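Local coordinates for protein cytochrome c, mono-and diheme variant (Methylophaga aminisulfidivorans MP, PDB 7C90) that probably carries electrons through a covalently bound heme c, as a cytochrome cL of the methanol oxidation system in a marine methylotroph, at residues Arg37-Gly42 / Phe121-Gly126; Ala115-Leu120 / Ala162-Glu167. All coordinates share one frame; numbering follows the deposited sequence.

Contact 1: Arg37-Gly42 / Phe121-Gly126; sequences RNTVTG and FETIYG. With HEC (heme c), chain E.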
loop_
_atom_site.group_PDB
_atom_site.type_symbol
_atom_site.label_atom_id
_atom_site.label_comp_id
_atom_site.label_asym_id
_atom_site.label_seq_id
_atom_site.Cartn_x
_atom_site.Cartn_y
_atom_site.Cartn_z
ATOM N N ARG A 37 -6.049 20.976 -13.112
ATOM C CA ARG A 37 -4.788 20.283 -13.444
ATOM C C ARG A 37 -4.542 19.067 -12.549
ATOM O O ARG A 37 -4.873 19.098 -11.385
ATOM C CB ARG A 37 -3.609 21.251 -13.351
ATOM C CG ARG A 37 -3.746 22.510 -14.188
ATOM C CD ARG A 37 -2.444 23.269 -14.279
ATOM N NE ARG A 37 -2.508 24.421 -15.161
ATOM C CZ ARG A 37 -2.134 24.427 -16.434
ATOM N NH1 ARG A 37 -1.665 23.336 -17.004
ATOM N NH2 ARG A 37 -2.230 25.534 -17.143
ATOM N N ASN A 38 -3.981 18.038 -13.164
ATOM C CA ASN A 38 -3.510 16.791 -12.534
ATOM C C ASN A 38 -2.489 17.122 -11.423
ATOM O O ASN A 38 -1.546 17.889 -11.644
ATOM C CB ASN A 38 -2.984 15.849 -13.607
ATOM C CG ASN A 38 -2.586 14.514 -13.026
ATOM O OD1 ASN A 38 -1.596 14.432 -12.307
ATOM N ND2 ASN A 38 -3.372 13.483 -13.304
ATOM N N THR A 39 -2.683 16.531 -10.255
ATOM C CA THR A 39 -1.922 16.802 -9.017
ATOM C C THR A 39 -0.439 16.419 -9.189
ATOM O O THR A 39 0.417 17.079 -8.582
ATOM C CB THR A 39 -2.622 16.047 -7.881
ATOM O OG1 THR A 39 -3.921 16.635 -7.785
ATOM C CG2 THR A 39 -1.841 16.128 -6.590
ATOM N N VAL A 40 -0.148 15.384 -9.981
ATOM C CA VAL A 40 1.223 14.823 -10.174
ATOM C C VAL A 40 1.828 15.364 -11.484
ATOM O O VAL A 40 2.970 15.857 -11.447
ATOM C CB VAL A 40 1.187 13.283 -10.148
ATOM C CG1 VAL A 40 2.513 12.672 -10.578
ATOM C CG2 VAL A 40 0.764 12.767 -8.785
ATOM N N THR A 41 1.106 15.276 -12.600
ATOM C CA THR A 41 1.663 15.539 -13.953
ATOM C C THR A 41 1.531 17.016 -14.314
ATOM O O THR A 41 2.243 17.412 -15.187
ATOM C CB THR A 41 0.954 14.746 -15.049
ATOM O OG1 THR A 41 -0.391 15.239 -15.119
ATOM C CG2 THR A 41 0.995 13.255 -14.819
ATOM N N GLY A 42 0.641 17.790 -13.689
ATOM C CA GLY A 42 0.366 19.172 -14.113
ATOM C C GLY A 42 -0.419 19.217 -15.428
ATOM O O GLY A 42 -0.795 20.296 -15.830
ATOM N N PHE A 121 -10.587 18.234 -5.420
ATOM C CA PHE A 121 -11.347 17.656 -6.553
ATOM C C PHE A 121 -10.315 17.141 -7.586
ATOM O O PHE A 121 -10.403 15.983 -8.007
ATOM C CB PHE A 121 -12.316 18.672 -7.151
ATOM C CG PHE A 121 -13.079 18.126 -8.320
ATOM C CD1 PHE A 121 -12.553 18.197 -9.608
ATOM C CD2 PHE A 121 -14.304 17.518 -8.140
ATOM C CE1 PHE A 121 -13.235 17.646 -10.683
ATOM C CE2 PHE A 121 -14.995 16.990 -9.226
ATOM C CZ PHE A 121 -14.458 17.056 -10.486
ATOM N N GLU A 122 -9.285 17.929 -7.907
ATOM C CA GLU A 122 -8.277 17.515 -8.936
ATOM C C GLU A 122 -7.636 16.207 -8.507
ATOM O O GLU A 122 -7.470 15.354 -9.373
ATOM C CB GLU A 122 -7.206 18.577 -9.187
ATOM C CG GLU A 122 -7.798 19.809 -9.825
ATOM C CD GLU A 122 -6.977 21.085 -9.679
ATOM O OE1 GLU A 122 -6.160 21.173 -8.725
ATOM O OE2 GLU A 122 -7.173 22.001 -10.510
ATOM N N THR A 123 -7.281 16.065 -7.231
ATOM C CA THR A 123 -6.533 14.888 -6.745
ATOM C C THR A 123 -7.471 13.679 -6.896
ATOM O O THR A 123 -7.039 12.620 -7.368
ATOM C CB THR A 123 -5.997 15.123 -5.331
ATOM O OG1 THR A 123 -5.035 16.174 -5.340
ATOM C CG2 THR A 123 -5.394 13.872 -4.731
ATOM N N ILE A 124 -8.727 13.820 -6.523
ATOM C CA ILE A 124 -9.695 12.694 -6.587
ATOM C C ILE A 124 -9.998 12.397 -8.054
ATOM O O ILE A 124 -9.914 11.194 -8.466
ATOM C CB ILE A 124 -10.968 12.989 -5.777
ATOM C CG1 ILE A 124 -10.620 13.198 -4.300
ATOM C CG2 ILE A 124 -11.974 11.866 -5.962
ATOM C CD1 ILE A 124 -11.748 13.817 -3.469
ATOM N N TYR A 125 -10.373 13.412 -8.823
ATOM C CA TYR A 125 -10.808 13.206 -10.228
ATOM C C TYR A 125 -9.672 12.557 -11.042
ATOM O O TYR A 125 -9.944 11.502 -11.705
ATOM C CB TYR A 125 -11.336 14.532 -10.782
ATOM C CG TYR A 125 -11.943 14.424 -12.139
ATOM C CD1 TYR A 125 -13.257 14.030 -12.329
ATOM C CD2 TYR A 125 -11.171 14.668 -13.252
ATOM C CE1 TYR A 125 -13.783 13.897 -13.607
ATOM C CE2 TYR A 125 -11.686 14.549 -14.529
ATOM C CZ TYR A 125 -12.991 14.165 -14.715
ATOM O OH TYR A 125 -13.447 14.051 -16.005
ATOM N N GLY A 126 -8.476 13.180 -11.018
ATOM C CA GLY A 126 -7.309 12.886 -11.883
ATOM C C GLY A 126 -6.329 11.909 -11.258
ATOM O O GLY A 126 -5.482 11.426 -11.967
HETATM FE FE HEC E . -6.366 8.264 -2.074
HETATM C CHA HEC E . -3.513 10.176 -1.818
HETATM C CHB HEC E . -8.261 10.974 -1.477
HETATM C CHC HEC E . -9.152 6.417 -2.855
HETATM C CHD HEC E . -4.474 5.432 -1.974
HETATM N NA HEC E . -5.925 10.238 -1.760
HETATM C C1A HEC E . -4.763 10.849 -1.645
HETATM C C2A HEC E . -4.828 12.305 -1.404
HETATM C C3A HEC E . -6.258 12.552 -1.346
HETATM C C4A HEC E . -6.825 11.193 -1.503
HETATM C CMA HEC E . -7.031 13.795 -1.072
HETATM C CAA HEC E . -3.723 13.287 -1.290
HETATM C CBA HEC E . -3.696 13.618 0.193
HETATM C CGA HEC E . -2.713 14.698 0.504
HETATM O O1A HEC E . -2.371 15.485 -0.397
HETATM O O2A HEC E . -2.222 14.692 1.662
HETATM N NB HEC E . -8.370 8.656 -2.147
HETATM C C1B HEC E . -8.967 9.768 -1.814
HETATM C C2B HEC E . -10.443 9.734 -1.879
HETATM C C3B HEC E . -10.703 8.371 -2.330
HETATM C C4B HEC E . -9.366 7.810 -2.464
HETATM C CMB HEC E . -11.401 10.844 -1.553
HETATM C CAB HEC E . -12.065 7.726 -2.599
HETATM C CBB HEC E . -12.719 8.312 -3.801
HETATM N NC HEC E . -6.738 6.281 -2.352
HETATM C C1C HEC E . -7.908 5.734 -2.709
HETATM C C2C HEC E . -7.902 4.269 -2.865
HETATM C C3C HEC E . -6.487 3.983 -2.600
HETATM C C4C HEC E . -5.871 5.265 -2.293
HETATM C CMC HEC E . -9.078 3.425 -3.217
HETATM C CAC HEC E . -5.943 2.579 -2.545
HETATM C CBC HEC E . -6.208 1.770 -3.784
HETATM N ND HEC E . -4.343 7.883 -1.890
HETATM C C1D HEC E . -3.757 6.700 -1.856
HETATM C C2D HEC E . -2.310 6.732 -1.782
HETATM C C3D HEC E . -2.000 8.142 -1.743
HETATM C C4D HEC E . -3.336 8.733 -1.844
HETATM C CMD HEC E . -1.400 5.564 -1.782
HETATM C CAD HEC E . -0.687 8.810 -1.749
HETATM C CBD HEC E . -0.471 9.148 -3.232
HETATM C CGD HEC E . 0.525 10.253 -3.537
HETATM O O1D HEC E . 1.315 10.623 -2.652
HETATM O O2D HEC E . 0.579 10.762 -4.690
HETATM O O HOH W 1 -4.993 14.815 -10.353
#

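Contact 2: Ala115-Leu120 / Ala162-Glu167; sequences ANDKGL and ADWLTE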
loop_
_atom_site.group_PDB
_atom_site.type_symbol
_atom_site.label_atom_id
_atom_site.label_comp_id
_atom_site.label_asym_id
_atom_site.label_seq_id
_atom_site.Cartn_x
_atom_site.Cartn_y
_atom_site.Cartn_z
ATOM N N ALA A 115 -5.572 21.425 0.486
ATOM C CA ALA A 115 -6.194 22.255 1.552
ATOM C C ALA A 115 -7.359 23.081 0.985
ATOM O O ALA A 115 -8.184 23.596 1.796
ATOM C CB ALA A 115 -5.167 23.145 2.199
ATOM N N ASN A 116 -7.465 23.207 -0.343
ATOM C CA ASN A 116 -8.601 23.935 -0.962
ATOM C C ASN A 116 -9.412 22.949 -1.816
ATOM O O ASN A 116 -8.895 21.857 -2.154
ATOM C CB ASN A 116 -8.092 25.201 -1.659
ATOM C CG ASN A 116 -7.311 24.933 -2.925
ATOM O OD1 ASN A 116 -7.832 24.369 -3.894
ATOM N ND2 ASN A 116 -6.051 25.337 -2.918
ATOM N N ASP A 117 -10.667 23.292 -2.125
ATOM C CA ASP A 117 -11.609 22.346 -2.764
ATOM C C ASP A 117 -11.252 22.149 -4.250
ATOM O O ASP A 117 -11.466 21.015 -4.753
ATOM C CB ASP A 117 -13.062 22.746 -2.499
ATOM C CG ASP A 117 -13.513 22.389 -1.082
ATOM O OD1 ASP A 117 -12.883 21.488 -0.456
ATOM O OD2 ASP A 117 -14.478 23.022 -0.617
ATOM N N LYS A 118 -10.688 23.140 -4.935
ATOM C CA LYS A 118 -10.290 22.952 -6.357
ATOM C C LYS A 118 -9.191 21.891 -6.412
ATOM O O LYS A 118 -9.272 20.992 -7.237
ATOM C CB LYS A 118 -9.806 24.255 -6.987
ATOM C CG LYS A 118 -9.247 24.118 -8.405
ATOM C CD LYS A 118 -9.163 25.454 -9.102
ATOM C CE LYS A 118 -8.611 25.393 -10.508
ATOM N NZ LYS A 118 -7.209 24.925 -10.527
ATOM N N GLY A 119 -8.191 21.981 -5.533
ATOM C CA GLY A 119 -7.095 20.996 -5.527
ATOM C C GLY A 119 -7.584 19.605 -5.140
ATOM O O GLY A 119 -7.204 18.639 -5.802
ATOM N N LEU A 120 -8.413 19.501 -4.106
ATOM C CA LEU A 120 -8.947 18.212 -3.602
ATOM C C LEU A 120 -9.705 17.516 -4.724
ATOM O O LEU A 120 -9.499 16.301 -4.893
ATOM C CB LEU A 120 -9.866 18.459 -2.404
ATOM C CG LEU A 120 -10.422 17.210 -1.721
ATOM C CD1 LEU A 120 -9.328 16.241 -1.332
ATOM C CD2 LEU A 120 -11.244 17.619 -0.506
ATOM N N ALA A 162 -7.253 25.603 7.095
ATOM C CA ALA A 162 -8.448 25.116 6.380
ATOM C C ALA A 162 -8.814 26.080 5.246
ATOM O O ALA A 162 -9.761 26.885 5.413
ATOM C CB ALA A 162 -9.595 24.935 7.342
ATOM N N ASP A 163 -8.114 25.986 4.113
ATOM C CA ASP A 163 -8.219 26.984 3.016
ATOM C C ASP A 163 -9.630 26.990 2.419
ATOM O O ASP A 163 -10.000 28.039 1.909
ATOM C CB ASP A 163 -7.100 26.821 1.986
ATOM C CG ASP A 163 -5.727 27.190 2.532
ATOM O OD1 ASP A 163 -5.660 28.038 3.450
ATOM O OD2 ASP A 163 -4.723 26.623 2.045
ATOM N N TRP A 164 -10.415 25.910 2.515
ATOM C CA TRP A 164 -11.788 25.820 1.949
ATOM C C TRP A 164 -12.791 26.647 2.781
ATOM O O TRP A 164 -13.872 26.926 2.270
ATOM C CB TRP A 164 -12.250 24.359 1.812
ATOM C CG TRP A 164 -12.610 23.688 3.102
ATOM C CD1 TRP A 164 -13.863 23.561 3.637
ATOM C CD2 TRP A 164 -11.709 23.095 4.049
ATOM N NE1 TRP A 164 -13.800 22.920 4.842
ATOM C CE2 TRP A 164 -12.493 22.653 5.140
ATOM C CE3 TRP A 164 -10.327 22.907 4.094
ATOM C CZ2 TRP A 164 -11.946 21.999 6.236
ATOM C CZ3 TRP A 164 -9.777 22.284 5.195
ATOM C CH2 TRP A 164 -10.582 21.842 6.249
ATOM N N LEU A 165 -12.457 27.003 4.015
ATOM C CA LEU A 165 -13.366 27.757 4.934
ATOM C C LEU A 165 -13.232 29.267 4.687
ATOM O O LEU A 165 -12.093 29.745 4.517
ATOM C CB LEU A 165 -13.020 27.456 6.398
ATOM C CG LEU A 165 -13.244 26.036 6.893
ATOM C CD1 LEU A 165 -12.733 25.895 8.315
ATOM C CD2 LEU A 165 -14.707 25.638 6.782
ATOM N N THR A 166 -14.353 29.988 4.755
ATOM C CA THR A 166 -14.409 31.478 4.757
ATOM C C THR A 166 -13.899 31.978 6.111
ATOM O O THR A 166 -13.840 31.156 7.069
ATOM C CB THR A 166 -15.816 31.992 4.440
ATOM O OG1 THR A 166 -16.690 31.704 5.531
ATOM C CG2 THR A 166 -16.370 31.401 3.164
ATOM N N GLU A 167 -13.524 33.258 6.191
ATOM C CA GLU A 167 -13.016 33.873 7.444
ATOM C C GLU A 167 -14.066 33.646 8.542
ATOM O O GLU A 167 -13.680 33.290 9.663
ATOM C CB GLU A 167 -12.695 35.351 7.226
ATOM C CG GLU A 167 -11.728 35.601 6.082
ATOM C CD GLU A 167 -10.247 35.492 6.422
ATOM O OE1 GLU A 167 -9.927 34.911 7.490
ATOM O OE2 GLU A 167 -9.406 36.007 5.613
#

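Contact 1: Arg37-Gly42 / Phe121-Gly126
Glu122 is the first residue of the helical segment 121-126 to touch the N-terminal loop 37-42. Its chain runs extended beyond CG alongside the backbone of Arg37, and OE2 takes the Arg37 N-H at 3.0 Å. The bond is fairly straight at nitrogen (161°), but the donor stands well above the carboxylate plane. Salt bridges from Lys113 to OE1 and from Lys118 to OE2 grip the same carboxylate, and two such cations would be expected to favour its ionised form. A glutamine here would probably weaken the hold on the loop and leave both lysines without the negative charge they share. The Glu122 carbonyl contributes too: a water donates to Glu122 O at 2.7 Å and accepts from Thr39 N at 2.9 Å, bridging helix and loop.

At Thr123 the two threonine side chains cross obliquely, hydroxyl to hydroxyl: Thr39 OG1 donates to Thr123 OG1 over 2.7 Å, and Thr123 OG1 is also hydrogen-bonded to Asn114 OD1. With its OG1 beside the backbone N (chi1 -65°), Thr123 turns its other branch, CG2, onto the heme, 3.7 Å from HEC C2A. A single residue thus gives the loop its hydroxyl and the porphyrin its methyl. Ile124 turns from the loop and sets CD1 3.6 Å from the heme methyl CMB. At Gly126 the amide of Asn38 approaches, ND2 lying 3.2 Å from Gly126 O. The other end of that amide shapes the loop: Asn38 OD1 accepts from Val40 N and Thr41 N on opposite faces of its plane, an Asx turn within an Asx motif.

Helix 117-126 therefore lies between the N-terminal loop and the heme, while Phe121 and Ile124 pack against helix 141-153.

Contact 2: Ala115-Leu120 / Ala162-Glu167
Trp164 presents its indole to Ala115 by the edge: Ala115 O lies near the ring plane, 3.2 Å from Trp164 CE3. Beside it, the carboxylate of Asp117 crosses the root of the same side chain, its plane turned 33° from the indole and OD2 lying 3.6 Å from Trp164 CB. The indole reaches this place with CG between the backbone N and the carbonyl carbon (chi1 74°). Ala162 CB and Leu165 CG lie over one ring face, toward its rim. Arg152 links the two groups, making a cation-pi contact with the indole and a salt bridge to Asp117 OD1, while Asn71 ND2 bonds to OD2; together these partners probably fix the carboxylate's rotation.

Two local motifs meet here. Residues 162-165 form a type I beta turn, closed by Leu165 N to Ala162 O at 3.0 Å, and this turn faces the N-terminal end of helix 117-126. Asn116 is the N-cap of that helix, its OD1 accepting from Gly119 N at 2.9 Å with a nearly straight N-H (165°).

Asp163, the residue before Trp164 in the turn, leans against Ala115, OD2 reaching 3.5 Å from Ala115 CB, and Asp163 CB sits 3.4 Å from Ala115 O. Next along, Asn116 CB meets Asp163 CB at 4.1 Å, a looser touch at the margin where Asp163 is exposed.

Overall arrangement
From the N terminus, the chain first enters contact 1 at residues 37-42, in the loop before helix 57-65. It then passes through that helix, helix 74-87 and the heme-attachment region with Cys88, Cys91 and His92, and arrives at 115-120, the first segment of contact 2. Residues 121-126 follow directly and close contact 1 across 78 intervening residues. After helix 141-153, residues 162-167 close contact 2 across 41. The two loops therefore cross rather than nest. Both use helix 117-126: contact 1 ties its later turns to the N-terminal loop, and contact 2 ties its start to the loop before helix 167-171. Their centres lie about 15 Å apart.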